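Lmo0812 protein (Listeria monocytogenes serovar 1/2a, PDB 4YF1) probably hydrolyses the 3'-diphosphate of guanosine-3',5'-bis(diphosphate), acting as an all-helical HD-domain pyrophosphohydrolase. Local coordinates at residues A[29-32]-A[37-40]; A[40-45]-A[171-176]; A[71-76]-A[80-85]; A[119-124]-A[151-156]; A[138-141]-A[146-149]. All coordinates share one frame; numbering follows the deposited sequence. Where two conformers were deposited one is given.

Contact 1: residues A[29-32]-A[37-40]; sequences GEPY and LNVA
The flat groups that meet here are the Asn38 amide and the Tyr32 ring, their planes 43° apart. Asn38 OD1 sits at the ring's edge, near its plane, while the backbone O of Leu37 approaches the same ring obliquely. At the edge of the amide itself, Gly29 O lies almost exactly in plane with it, so the N-H of ND2 points nearly straight at the acceptor: Asn38 ND2 to Gly29 O is 2.9 Å, with 167° at the hydrogen. Seen from Gly29 the approach is less regular, because the donor stands well above that carbonyl's plane. The other end of the amide accepts. Tyr32 N reaches Asn38 OD1 at 3.0 Å, in the carbonyl plane and on a lone pair. A cis peptide bond before Pro31 turns the loop around the amide, and Pro31 CD comes to 3.4 Å from Asn38 OD1. Asn38 gets to this position with CG anti to its own carbonyl carbon (chi1 -73°). Beside this polar patch, Tyr32 CB packs on Leu37 CB at 3.4 Å, the two side chains crossing at about a right angle. ND2 has another acceptor, Asp123 OD1 on helix 111-132, and Tyr32 also packs on Glu50 of the second subunit. With its donor and its acceptor both used on the loop, the buried amide pins residues 29-32 against helix 35-45. Because that helix also carries His35 of a putative HD-type metal site, the same amide ties the incoming loop to the neighbourhood of that site.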
# COMPACT_ATOMS: atom_id res chain seq x y z
N GLY A 29 -11.36 10.19 -7.66
CA GLY A 29 -11.82 11.16 -6.68
C GLY A 29 -11.53 10.93 -5.20
O GLY A 29 -10.57 10.28 -4.81
N GLU A 30 -12.44 11.47 -4.39
CA GLU A 30 -12.29 11.49 -2.96
C GLU A 30 -12.42 10.09 -2.35
O GLU A 30 -13.10 9.23 -2.89
CB GLU A 30 -13.28 12.51 -2.36
CG GLU A 30 -14.75 12.15 -2.42
CD GLU A 30 -15.66 13.35 -2.08
OE1 GLU A 30 -15.43 14.47 -2.64
OE2 GLU A 30 -16.63 13.18 -1.30
N PRO A 31 -11.83 9.87 -1.18
CA PRO A 31 -11.11 10.86 -0.37
C PRO A 31 -9.61 10.97 -0.61
O PRO A 31 -9.02 11.93 -0.17
CB PRO A 31 -11.33 10.32 1.08
CG PRO A 31 -11.35 8.84 0.89
CD PRO A 31 -12.12 8.63 -0.42
N TYR A 32 -8.98 9.99 -1.26
CA TYR A 32 -7.52 10.02 -1.44
C TYR A 32 -6.99 10.46 -2.81
O TYR A 32 -5.78 10.65 -2.94
CB TYR A 32 -6.90 8.69 -1.05
CG TYR A 32 -7.03 8.42 0.44
CD1 TYR A 32 -6.37 9.22 1.36
CD2 TYR A 32 -7.79 7.35 0.92
CE1 TYR A 32 -6.47 8.98 2.73
CE2 TYR A 32 -7.89 7.10 2.29
CZ TYR A 32 -7.24 7.94 3.18
OH TYR A 32 -7.32 7.71 4.55
N LEU A 37 -5.13 4.01 -3.07
CA LEU A 37 -5.48 4.43 -1.73
C LEU A 37 -6.98 4.28 -1.47
O LEU A 37 -7.39 3.87 -0.40
CB LEU A 37 -5.00 5.87 -1.47
CG LEU A 37 -3.50 6.02 -1.20
CD1 LEU A 37 -3.17 5.46 0.16
CD2 LEU A 37 -2.61 5.37 -2.23
N ASN A 38 -7.80 4.63 -2.47
CA ASN A 38 -9.26 4.48 -2.33
C ASN A 38 -9.71 3.02 -2.26
O ASN A 38 -10.64 2.70 -1.52
CB ASN A 38 -10.04 5.19 -3.48
CG ASN A 38 -10.04 6.71 -3.38
OD1 ASN A 38 -9.64 7.30 -2.38
ND2 ASN A 38 -10.56 7.37 -4.44
N VAL A 39 -9.07 2.15 -3.03
CA VAL A 39 -9.40 0.72 -3.02
C VAL A 39 -8.96 0.17 -1.62
O VAL A 39 -9.69 -0.58 -0.99
CB VAL A 39 -8.69 -0.03 -4.16
CG1 VAL A 39 -8.70 -1.52 -3.95
CG2 VAL A 39 -9.30 0.34 -5.51
N ALA A 40 -7.79 0.58 -1.16
CA ALA A 40 -7.31 0.10 0.19
C ALA A 40 -8.29 0.51 1.30
O ALA A 40 -8.55 -0.25 2.22
CB ALA A 40 -5.91 0.65 0.46

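Contact 2: residues A[40-45]-A[171-176]; sequences ARILRR and PPFFDE
Ile42 and Phe173 meet where two helices of the all-helical HD-domain fold, 35-45 and 172-184, come together, and one methyl group does most of the work. Ile42 CG2 sits squarely over a face of the Phe173 ring, 3.6 Å from its centroid and 14° off the ring normal, which makes a true CH-pi contact. Its nearest ring atom is Phe173 CG at 3.5 Å. This methyl lies anti to the backbone N of Ile42, which sends it out toward the ring, while CG1 takes the place beside that nitrogen. Phe173 for its part has CG between its own N and carbonyl carbon (chi1 76°), the crowded position for a side chain, and from there the ring is presented face-on to the Ile42 methyl. Val118, Leu122 and Ala119 of helix 111-132 add to its surroundings, making it a joint between three helices. The packing slackens toward Leu43, whose CD2 reaches Phe173 CZ obliquely at 4.2 Å. Looser still is the solvent side: Arg45 and Glu176 are exposed and make no contact between the two segments. Arg41 and Arg45 lie against each other there instead, and Arg44 points toward the second subunit, where its ion pair with Glu50 of that chain is long and weak. The Phe173 ring is packed from both sides: on the face opposite Ile42 CG2 lies Phe174 CD1, offset toward the rim and 3.7 Å above the ring plane.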
# COMPACT_ATOMS: atom_id res chain seq x y z
N ALA A 40 -7.79 0.58 -1.16
CA ALA A 40 -7.31 0.10 0.19
C ALA A 40 -8.29 0.51 1.30
O ALA A 40 -8.55 -0.25 2.22
CB ALA A 40 -5.91 0.65 0.46
N ARG A 41 -8.83 1.73 1.21
CA ARG A 41 -9.83 2.19 2.16
C ARG A 41 -11.11 1.36 2.15
O ARG A 41 -11.65 1.02 3.22
CB ARG A 41 -10.15 3.68 1.92
CG ARG A 41 -11.30 4.24 2.71
CD ARG A 41 -11.52 5.74 2.51
NE ARG A 41 -12.75 6.14 3.16
CZ ARG A 41 -13.97 5.90 2.68
NH1 ARG A 41 -14.14 5.36 1.45
NH2 ARG A 41 -15.03 6.28 3.39
N ILE A 42 -11.63 1.05 0.97
CA ILE A 42 -12.82 0.20 0.85
C ILE A 42 -12.56 -1.16 1.53
O ILE A 42 -13.35 -1.62 2.29
CB ILE A 42 -13.18 -0.02 -0.62
CG1 ILE A 42 -13.70 1.29 -1.23
CG2 ILE A 42 -14.22 -1.10 -0.75
CD1 ILE A 42 -13.65 1.35 -2.74
N LEU A 43 -11.42 -1.74 1.28
CA LEU A 43 -11.09 -3.05 1.87
C LEU A 43 -10.90 -2.99 3.40
O LEU A 43 -11.37 -3.89 4.11
CB LEU A 43 -9.87 -3.65 1.18
CG LEU A 43 -10.10 -4.02 -0.30
CD1 LEU A 43 -8.80 -4.20 -1.05
CD2 LEU A 43 -10.95 -5.28 -0.41
N ARG A 44 -10.25 -1.93 3.87
CA ARG A 44 -9.98 -1.75 5.32
C ARG A 44 -11.29 -1.56 6.04
O ARG A 44 -11.57 -2.21 7.06
CB ARG A 44 -9.02 -0.56 5.55
CG ARG A 44 -8.82 -0.17 7.02
CD ARG A 44 -7.78 0.91 7.24
NE ARG A 44 -7.88 2.02 6.27
CZ ARG A 44 -7.10 2.18 5.20
NH1 ARG A 44 -7.29 3.24 4.39
NH2 ARG A 44 -6.16 1.29 4.90
N ARG A 45 -12.15 -0.71 5.48
CA ARG A 45 -13.43 -0.46 6.09
C ARG A 45 -14.33 -1.67 6.12
O ARG A 45 -15.26 -1.73 6.92
CB ARG A 45 -14.14 0.73 5.39
CG ARG A 45 -13.51 2.06 5.75
CD ARG A 45 -14.10 3.15 4.88
NE ARG A 45 -15.53 3.34 5.11
CZ ARG A 45 -16.06 4.06 6.10
NH1 ARG A 45 -15.29 4.62 7.05
NH2 ARG A 45 -17.38 4.19 6.19
N PRO A 171 -19.57 -8.59 1.80
CA PRO A 171 -19.30 -7.23 2.32
C PRO A 171 -20.34 -6.17 1.90
O PRO A 171 -20.84 -6.21 0.77
CB PRO A 171 -17.93 -6.89 1.74
CG PRO A 171 -17.32 -8.19 1.35
CD PRO A 171 -18.44 -9.13 1.03
N PRO A 172 -20.65 -5.21 2.80
CA PRO A 172 -21.59 -4.15 2.44
C PRO A 172 -21.22 -3.43 1.14
O PRO A 172 -22.11 -3.06 0.39
CB PRO A 172 -21.52 -3.19 3.62
CG PRO A 172 -21.19 -4.08 4.80
CD PRO A 172 -20.33 -5.19 4.25
N PHE A 173 -19.93 -3.25 0.86
CA PHE A 173 -19.54 -2.56 -0.37
C PHE A 173 -19.95 -3.29 -1.65
O PHE A 173 -20.03 -2.64 -2.70
CB PHE A 173 -18.05 -2.12 -0.40
CG PHE A 173 -17.05 -3.22 -0.67
CD1 PHE A 173 -16.70 -3.58 -1.97
CD2 PHE A 173 -16.38 -3.84 0.40
CE1 PHE A 173 -15.73 -4.54 -2.23
CE2 PHE A 173 -15.42 -4.80 0.15
CZ PHE A 173 -15.09 -5.18 -1.15
N PHE A 174 -20.25 -4.60 -1.57
CA PHE A 174 -20.71 -5.35 -2.78
C PHE A 174 -22.04 -4.75 -3.27
O PHE A 174 -22.25 -4.60 -4.47
CB PHE A 174 -20.89 -6.85 -2.47
CG PHE A 174 -19.63 -7.67 -2.56
CD1 PHE A 174 -18.40 -7.16 -2.23
CD2 PHE A 174 -19.71 -9.02 -2.91
CE1 PHE A 174 -17.27 -7.94 -2.30
CE2 PHE A 174 -18.58 -9.81 -3.00
CZ PHE A 174 -17.36 -9.27 -2.70
N ASP A 175 -22.90 -4.37 -2.31
CA ASP A 175 -24.20 -3.74 -2.58
C ASP A 175 -24.02 -2.36 -3.25
O ASP A 175 -24.80 -1.99 -4.13
CB ASP A 175 -25.03 -3.59 -1.29
CG ASP A 175 -25.37 -4.95 -0.64
OD1 ASP A 175 -25.54 -5.93 -1.39
OD2 ASP A 175 -25.49 -5.02 0.61
N GLU A 176 -22.98 -1.62 -2.85
CA GLU A 176 -22.69 -0.30 -3.43
C GLU A 176 -22.30 -0.49 -4.90
O GLU A 176 -22.72 0.28 -5.77
CB GLU A 176 -21.53 0.45 -2.79
CG GLU A 176 -21.72 0.86 -1.36
CD GLU A 176 -20.46 1.46 -0.76
OE1 GLU A 176 -19.91 2.41 -1.38
OE2 GLU A 176 -20.07 0.98 0.33

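Contact 3: residues A[71-76]-A[80-85]; sequences DIRATF and VADLVA
An antiparallel helical hairpin brings Ile72, Arg73 and Phe76 of helix 69-76 against Val80, Ala81, Asp82 and Val84 of helix 78-87, the axes 8.9 Å apart and their directions at 148°. Ile72 packs between the helices: its CG2 lies 3.7 Å from Ala81 CA, and its CD1 meets Val84 CG1 tip to tip at 3.8 Å. Nearer the turn, Phe76 CB packs on Val80 CG1. Val62 of helix 50-64 touches both Ile72 and Val84. On the outer side Arg73, extended from CG to NE, passes across Ala81, whose methyl lies over one guanidinium face. It then grips Asp82 with two nitrogens on a single oxygen, Arg73 NH2 to Asp82 OD1 at 2.8 Å and NH1 to the same OD1 at 2.9 Å. OD1 lies in the guanidinium plane, but the carboxylate is turned 52° from it. Asp69 and Asp78 also form salt bridges with Arg73, so it has three carboxylate partners, which would limit its freedom. At the turn a water donates to Phe76 O and accepts from Val80 N, bridging the two helices. An apolar seam, a salt bridge and a water-bridged turn are what hold this alpha-alpha hairpin together.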
# COMPACT_ATOMS: atom_id res chain seq x y z
N ASP A 71 9.20 -8.91 -7.76
CA ASP A 71 9.48 -7.75 -6.88
C ASP A 71 8.54 -7.78 -5.66
O ASP A 71 8.99 -7.57 -4.53
CB ASP A 71 9.30 -6.43 -7.62
CG ASP A 71 10.27 -6.25 -8.77
OD1 ASP A 71 11.44 -6.66 -8.65
OD2 ASP A 71 9.87 -5.65 -9.79
N ILE A 72 7.25 -8.03 -5.88
CA ILE A 72 6.31 -8.10 -4.75
C ILE A 72 6.67 -9.22 -3.78
O ILE A 72 6.63 -9.00 -2.57
CB ILE A 72 4.85 -8.23 -5.21
CG1 ILE A 72 4.47 -6.98 -6.01
CG2 ILE A 72 3.90 -8.37 -4.02
CD1 ILE A 72 3.06 -6.97 -6.51
N ARG A 73 7.02 -10.40 -4.29
CA ARG A 73 7.39 -11.53 -3.43
C ARG A 73 8.59 -11.23 -2.58
O ARG A 73 8.59 -11.56 -1.41
CB ARG A 73 7.69 -12.81 -4.22
CG ARG A 73 6.45 -13.44 -4.76
CD ARG A 73 6.66 -14.68 -5.62
NE ARG A 73 5.39 -14.82 -6.31
CZ ARG A 73 4.27 -15.30 -5.77
NH1 ARG A 73 4.25 -15.84 -4.55
NH2 ARG A 73 3.16 -15.28 -6.49
N ALA A 74 9.61 -10.63 -3.19
CA ALA A 74 10.86 -10.30 -2.50
C ALA A 74 10.67 -9.30 -1.37
O ALA A 74 11.25 -9.46 -0.31
CB ALA A 74 11.90 -9.76 -3.48
N THR A 75 9.83 -8.29 -1.59
CA THR A 75 9.60 -7.24 -0.58
C THR A 75 8.45 -7.49 0.41
O THR A 75 8.62 -7.29 1.61
CB THR A 75 9.38 -5.89 -1.28
OG1 THR A 75 10.55 -5.58 -2.05
CG2 THR A 75 9.16 -4.78 -0.27
N PHE A 76 7.31 -7.95 -0.10
CA PHE A 76 6.10 -8.16 0.72
C PHE A 76 5.76 -9.61 1.07
O PHE A 76 4.87 -9.85 1.88
CB PHE A 76 4.89 -7.56 -0.02
CG PHE A 76 5.01 -6.08 -0.26
CD1 PHE A 76 4.66 -5.17 0.75
CD2 PHE A 76 5.46 -5.59 -1.47
CE1 PHE A 76 4.76 -3.81 0.54
CE2 PHE A 76 5.57 -4.22 -1.68
CZ PHE A 76 5.22 -3.33 -0.67
N VAL A 80 0.97 -11.85 0.09
CA VAL A 80 0.57 -10.64 -0.64
C VAL A 80 0.76 -10.84 -2.16
O VAL A 80 -0.12 -10.49 -2.96
CB VAL A 80 1.35 -9.42 -0.12
CG1 VAL A 80 1.17 -8.21 -1.01
CG2 VAL A 80 0.92 -9.12 1.31
N ALA A 81 1.90 -11.43 -2.56
CA ALA A 81 2.17 -11.66 -3.99
C ALA A 81 1.08 -12.51 -4.63
O ALA A 81 0.60 -12.19 -5.71
CB ALA A 81 3.53 -12.29 -4.19
N ASP A 82 0.64 -13.55 -3.91
CA ASP A 82 -0.42 -14.42 -4.41
C ASP A 82 -1.77 -13.74 -4.50
O ASP A 82 -2.55 -14.01 -5.42
CB ASP A 82 -0.54 -15.68 -3.56
CG ASP A 82 0.63 -16.63 -3.76
OD1 ASP A 82 1.40 -16.45 -4.73
OD2 ASP A 82 0.77 -17.56 -2.93
N LEU A 83 -2.06 -12.88 -3.53
CA LEU A 83 -3.33 -12.16 -3.56
C LEU A 83 -3.32 -11.20 -4.79
O LEU A 83 -4.29 -11.12 -5.54
CB LEU A 83 -3.58 -11.41 -2.25
CG LEU A 83 -3.99 -12.30 -1.06
CD1 LEU A 83 -3.92 -11.54 0.25
CD2 LEU A 83 -5.39 -12.86 -1.28
N VAL A 84 -2.20 -10.53 -5.00
CA VAL A 84 -2.04 -9.62 -6.13
C VAL A 84 -2.18 -10.36 -7.46
O VAL A 84 -2.91 -9.90 -8.37
CB VAL A 84 -0.68 -8.89 -6.07
CG1 VAL A 84 -0.41 -8.14 -7.37
CG2 VAL A 84 -0.69 -7.90 -4.93
N ALA A 85 -1.49 -11.49 -7.59
CA ALA A 85 -1.54 -12.27 -8.81
C ALA A 85 -2.92 -12.78 -9.12
O ALA A 85 -3.25 -12.95 -10.30
CB ALA A 85 -0.57 -13.45 -8.75
O HOH W 1 3.09 -11.68 2.26

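Contact 4: residues A[119-124]-A[151-156]; sequences ADKLDN and KWYNQG
Two torsion choices bring Lys121 and Tyr153 together: Tyr153 holds CG anti to its backbone N (chi1 176°), which carries the ring out from helix 147-160, and Lys121 bends at chi2 (63°) and chi3 (-143°), folding its amine back toward its own helix, 111-132. The contact lies in the heart of the helical HD-domain fold, next to a putative HD-type metal site to which Asp120 would belong; no metal is bound there in this model. Lys121 and Tyr153 cross at about a right angle, the aliphatic end of the lysine standing oblique to the ring. The placement of CE against the hydroxyl is too close in the model and doubtful in detail. Lys121 NZ lies 2.8 Å from Tyr153 OH. Lower on the lysine, CG comes loosely near the Asn154 side chain, and Tyr177 of helix 172-184 also touches Lys121, so the chain is buried between three helices. The buried amine is met by the residue just before it, through the salt bridge between Lys121 and Asp120. That carboxylate is busy: OD1 also bonds His35 NE2, and OD2 bonds His87 NE2. His35 is held from its other nitrogen by Asp123, so the lysine sits as a second-shell partner behind a linked cluster of histidines and aspartates, consistent with a role in positioning Asp120. The lysine's own bond to the cluster runs from Lys121 NZ to Asp120 OD2, 3.0 Å long and meeting that oxygen nearly along its C-O axis.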
# COMPACT_ATOMS: atom_id res chain seq x y z
N ALA A 119 -13.73 -4.34 -5.10
CA ALA A 119 -13.26 -3.05 -4.62
C ALA A 119 -12.61 -2.23 -5.74
O ALA A 119 -12.83 -1.03 -5.85
CB ALA A 119 -12.29 -3.23 -3.47
N ASP A 120 -11.82 -2.91 -6.55
CA ASP A 120 -11.18 -2.27 -7.70
C ASP A 120 -12.26 -1.72 -8.66
O ASP A 120 -12.17 -0.58 -9.10
CB ASP A 120 -10.32 -3.30 -8.43
CG ASP A 120 -9.72 -2.74 -9.74
OD1 ASP A 120 -9.01 -1.72 -9.69
OD2 ASP A 120 -9.93 -3.36 -10.80
N LYS A 121 -13.27 -2.53 -8.96
CA LYS A 121 -14.36 -2.08 -9.88
C LYS A 121 -15.22 -1.00 -9.30
O LYS A 121 -15.73 -0.15 -10.01
CB LYS A 121 -15.26 -3.23 -10.29
CG LYS A 121 -14.77 -3.93 -11.51
CD LYS A 121 -13.44 -4.56 -11.30
CE LYS A 121 -12.61 -4.44 -12.55
NZ LYS A 121 -11.45 -5.36 -12.40
N LEU A 122 -15.45 -1.08 -8.00
CA LEU A 122 -16.24 -0.07 -7.31
C LEU A 122 -15.62 1.31 -7.40
O LEU A 122 -16.31 2.27 -7.75
CB LEU A 122 -16.48 -0.47 -5.83
CG LEU A 122 -17.23 0.52 -4.93
CD1 LEU A 122 -18.56 0.98 -5.49
CD2 LEU A 122 -17.43 -0.04 -3.51
N ASP A 123 -14.33 1.43 -7.10
CA ASP A 123 -13.71 2.75 -7.19
C ASP A 123 -13.76 3.25 -8.65
O ASP A 123 -13.97 4.45 -8.87
CB ASP A 123 -12.28 2.76 -6.70
CG ASP A 123 -11.69 4.16 -6.70
OD1 ASP A 123 -12.18 5.05 -5.96
OD2 ASP A 123 -10.71 4.37 -7.43
N ASN A 124 -13.52 2.36 -9.62
CA ASN A 124 -13.59 2.73 -11.07
C ASN A 124 -14.98 3.27 -11.44
O ASN A 124 -15.07 4.34 -12.03
CB ASN A 124 -13.27 1.52 -11.97
CG ASN A 124 -11.80 1.11 -11.94
OD1 ASN A 124 -10.94 1.83 -11.41
ND2 ASN A 124 -11.51 -0.05 -12.53
N LYS A 151 -20.98 -2.80 -20.31
CA LYS A 151 -22.16 -3.33 -19.64
C LYS A 151 -22.04 -4.81 -19.36
O LYS A 151 -22.28 -5.27 -18.20
CB LYS A 151 -23.38 -3.09 -20.47
CG LYS A 151 -24.68 -3.63 -19.92
CD LYS A 151 -25.81 -2.95 -20.70
CE LYS A 151 -27.19 -3.44 -20.33
NZ LYS A 151 -27.53 -4.72 -21.01
N TRP A 152 -21.60 -5.56 -20.38
CA TRP A 152 -21.43 -7.00 -20.26
C TRP A 152 -20.46 -7.31 -19.12
O TRP A 152 -20.70 -8.21 -18.33
CB TRP A 152 -20.93 -7.62 -21.57
CG TRP A 152 -20.28 -8.97 -21.41
CD1 TRP A 152 -20.90 -10.19 -21.30
CD2 TRP A 152 -18.87 -9.23 -21.33
NE1 TRP A 152 -19.95 -11.18 -21.16
CE2 TRP A 152 -18.71 -10.61 -21.17
CE3 TRP A 152 -17.74 -8.41 -21.38
CZ2 TRP A 152 -17.45 -11.20 -21.06
CZ3 TRP A 152 -16.48 -9.00 -21.28
CH2 TRP A 152 -16.35 -10.38 -21.13
N TYR A 153 -19.37 -6.55 -19.06
CA TYR A 153 -18.31 -6.77 -18.06
C TYR A 153 -18.77 -6.51 -16.61
O TYR A 153 -18.66 -7.40 -15.74
CB TYR A 153 -17.11 -5.89 -18.43
CG TYR A 153 -15.97 -5.92 -17.44
CD1 TYR A 153 -15.56 -7.12 -16.87
CD2 TYR A 153 -15.22 -4.77 -17.15
CE1 TYR A 153 -14.51 -7.16 -15.98
CE2 TYR A 153 -14.14 -4.82 -16.26
CZ TYR A 153 -13.80 -6.01 -15.69
OH TYR A 153 -12.71 -6.13 -14.83
N ASN A 154 -19.31 -5.32 -16.38
CA ASN A 154 -19.76 -4.92 -15.05
C ASN A 154 -20.95 -5.74 -14.56
O ASN A 154 -20.99 -6.17 -13.37
CB ASN A 154 -20.01 -3.41 -15.04
CG ASN A 154 -18.71 -2.62 -15.11
OD1 ASN A 154 -18.30 -2.10 -16.18
ND2 ASN A 154 -18.03 -2.59 -14.02
N GLN A 155 -21.87 -6.07 -15.48
CA GLN A 155 -22.98 -6.95 -15.11
C GLN A 155 -22.44 -8.34 -14.77
O GLN A 155 -22.92 -9.00 -13.81
CB GLN A 155 -24.05 -7.00 -16.21
CG GLN A 155 -24.86 -5.75 -16.18
CD GLN A 155 -26.00 -5.76 -17.18
OE1 GLN A 155 -26.07 -6.59 -18.09
NE2 GLN A 155 -26.91 -4.87 -16.97
N GLY A 156 -21.40 -8.77 -15.51
CA GLY A 156 -20.76 -10.06 -15.21
C GLY A 156 -20.17 -10.13 -13.78
O GLY A 156 -20.35 -11.15 -13.07

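Contact 5: residues A[138-141]-A[146-149]; sequences SVWS and GYDL
The backbones of Trp140 and Tyr147 come within 5.8 Å, CA to CA, as the chain passes from the short, weakly bonded helix about 139-141 through a short connection between two helices into helix 147-160. Gly146 stands at the N-cap of the second helix with a positive phi (87°). Ser138 caps the first: its OG accepts from Trp140 N in a weak bond of 3.3 Å, while its carbonyl O takes Ser141 N. On this scaffold the Tyr147 ring becomes the centre of the contact. Tyr147 CG, anti to the backbone N (chi1 -180°), carries the ring back toward the preceding helix, where it meets both of its neighbours. Trp140 sets CZ3 over one face of the Tyr147 ring, toward its rim, 3.6 Å from Tyr147 CE2. The centroids of that ring and the six-membered ring of the indole are 4.4 Å apart and the planes tilted by 38°, an oblique aromatic pair. Val139 works from a different direction: its CG2 lies in the plane of the tyrosine ring, at the edge, 3.7 Å from Tyr147 CE1, and Val139 O approaches CD1 obliquely. All this happens at the surface of the domain, with Trp140 exposed. Leu149, a little further along, packs on Trp95 and Glu96 of helix 95-108. One water ties the two backbones together, giving a hydrogen to Trp140 O at 2.8 Å and accepting one from Tyr147 N at 2.9 Å.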
# COMPACT_ATOMS: atom_id res chain seq x y z
N SER A 138 -22.73 11.59 -22.38
CA SER A 138 -23.63 10.49 -22.72
C SER A 138 -23.01 9.11 -22.49
O SER A 138 -21.95 8.78 -23.06
CB SER A 138 -24.03 10.60 -24.21
OG SER A 138 -24.85 9.51 -24.63
N VAL A 139 -23.70 8.27 -21.72
CA VAL A 139 -23.25 6.90 -21.45
C VAL A 139 -23.07 6.09 -22.77
O VAL A 139 -22.25 5.18 -22.84
CB VAL A 139 -24.21 6.20 -20.44
CG1 VAL A 139 -25.52 5.77 -21.10
CG2 VAL A 139 -23.51 5.01 -19.78
N TRP A 140 -23.80 6.46 -23.83
CA TRP A 140 -23.66 5.75 -25.11
C TRP A 140 -22.39 6.15 -25.85
O TRP A 140 -22.02 5.50 -26.85
CB TRP A 140 -24.86 6.01 -26.03
CG TRP A 140 -26.15 5.73 -25.41
CD1 TRP A 140 -27.01 6.64 -24.86
CD2 TRP A 140 -26.74 4.44 -25.20
NE1 TRP A 140 -28.11 6.00 -24.34
CE2 TRP A 140 -27.97 4.65 -24.53
CE3 TRP A 140 -26.36 3.14 -25.53
CZ2 TRP A 140 -28.81 3.60 -24.17
CZ3 TRP A 140 -27.20 2.09 -25.17
CH2 TRP A 140 -28.42 2.32 -24.49
N SER A 141 -21.74 7.22 -25.39
CA SER A 141 -20.53 7.75 -26.04
C SER A 141 -19.33 7.78 -25.12
O SER A 141 -18.22 8.00 -25.56
CB SER A 141 -20.78 9.20 -26.51
OG SER A 141 -21.90 9.33 -27.38
N GLY A 146 -16.64 0.93 -25.67
CA GLY A 146 -18.05 0.87 -26.04
C GLY A 146 -18.95 0.44 -24.90
O GLY A 146 -18.55 -0.32 -24.00
N TYR A 147 -20.19 0.92 -24.97
CA TYR A 147 -21.19 0.63 -23.95
C TYR A 147 -21.54 -0.85 -23.74
O TYR A 147 -21.60 -1.34 -22.59
CB TYR A 147 -22.48 1.39 -24.31
CG TYR A 147 -23.62 1.19 -23.33
CD1 TYR A 147 -23.75 2.02 -22.23
CD2 TYR A 147 -24.57 0.19 -23.52
CE1 TYR A 147 -24.80 1.86 -21.33
CE2 TYR A 147 -25.62 0.02 -22.63
CZ TYR A 147 -25.74 0.87 -21.54
OH TYR A 147 -26.78 0.72 -20.65
N ASP A 148 -21.77 -1.57 -24.84
CA ASP A 148 -22.19 -2.96 -24.75
C ASP A 148 -21.19 -3.82 -23.97
O ASP A 148 -21.58 -4.56 -23.04
CB ASP A 148 -22.37 -3.56 -26.14
CG ASP A 148 -23.46 -2.87 -26.95
OD1 ASP A 148 -24.27 -2.12 -26.40
OD2 ASP A 148 -23.51 -3.13 -28.16
N LEU A 149 -19.90 -3.66 -24.32
CA LEU A 149 -18.84 -4.43 -23.69
C LEU A 149 -18.67 -4.06 -22.22
O LEU A 149 -18.49 -4.97 -21.37
CB LEU A 149 -17.52 -4.27 -24.46
CG LEU A 149 -17.32 -5.16 -25.68
CD1 LEU A 149 -15.98 -4.84 -26.34
CD2 LEU A 149 -17.38 -6.65 -25.31
O HOH W 2 -20.91 2.97 -26.82

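Contacts 1, 2 and 4 form a continuous patch: contacts 1 and 2 share Ala40 and helix 35-45, with centres 12 Å apart, and contact 4 touches both through helix 111-132. Contact 2 joins residues more than 120 positions apart, so contacts 3, 4 and 5 are all nested within the loop it closes. Contact 5 adjoins contact 4 on helix 147-160 and lies out at the surface. Contact 3 has its centre about 35 Å from that of contact 5; like contact 1, it also meets the second subunit. Contacts 1 and 4 thus lie close to the putative HD-type site, while contacts 3 and 5 are local pairings on opposite sides of the chain's centre.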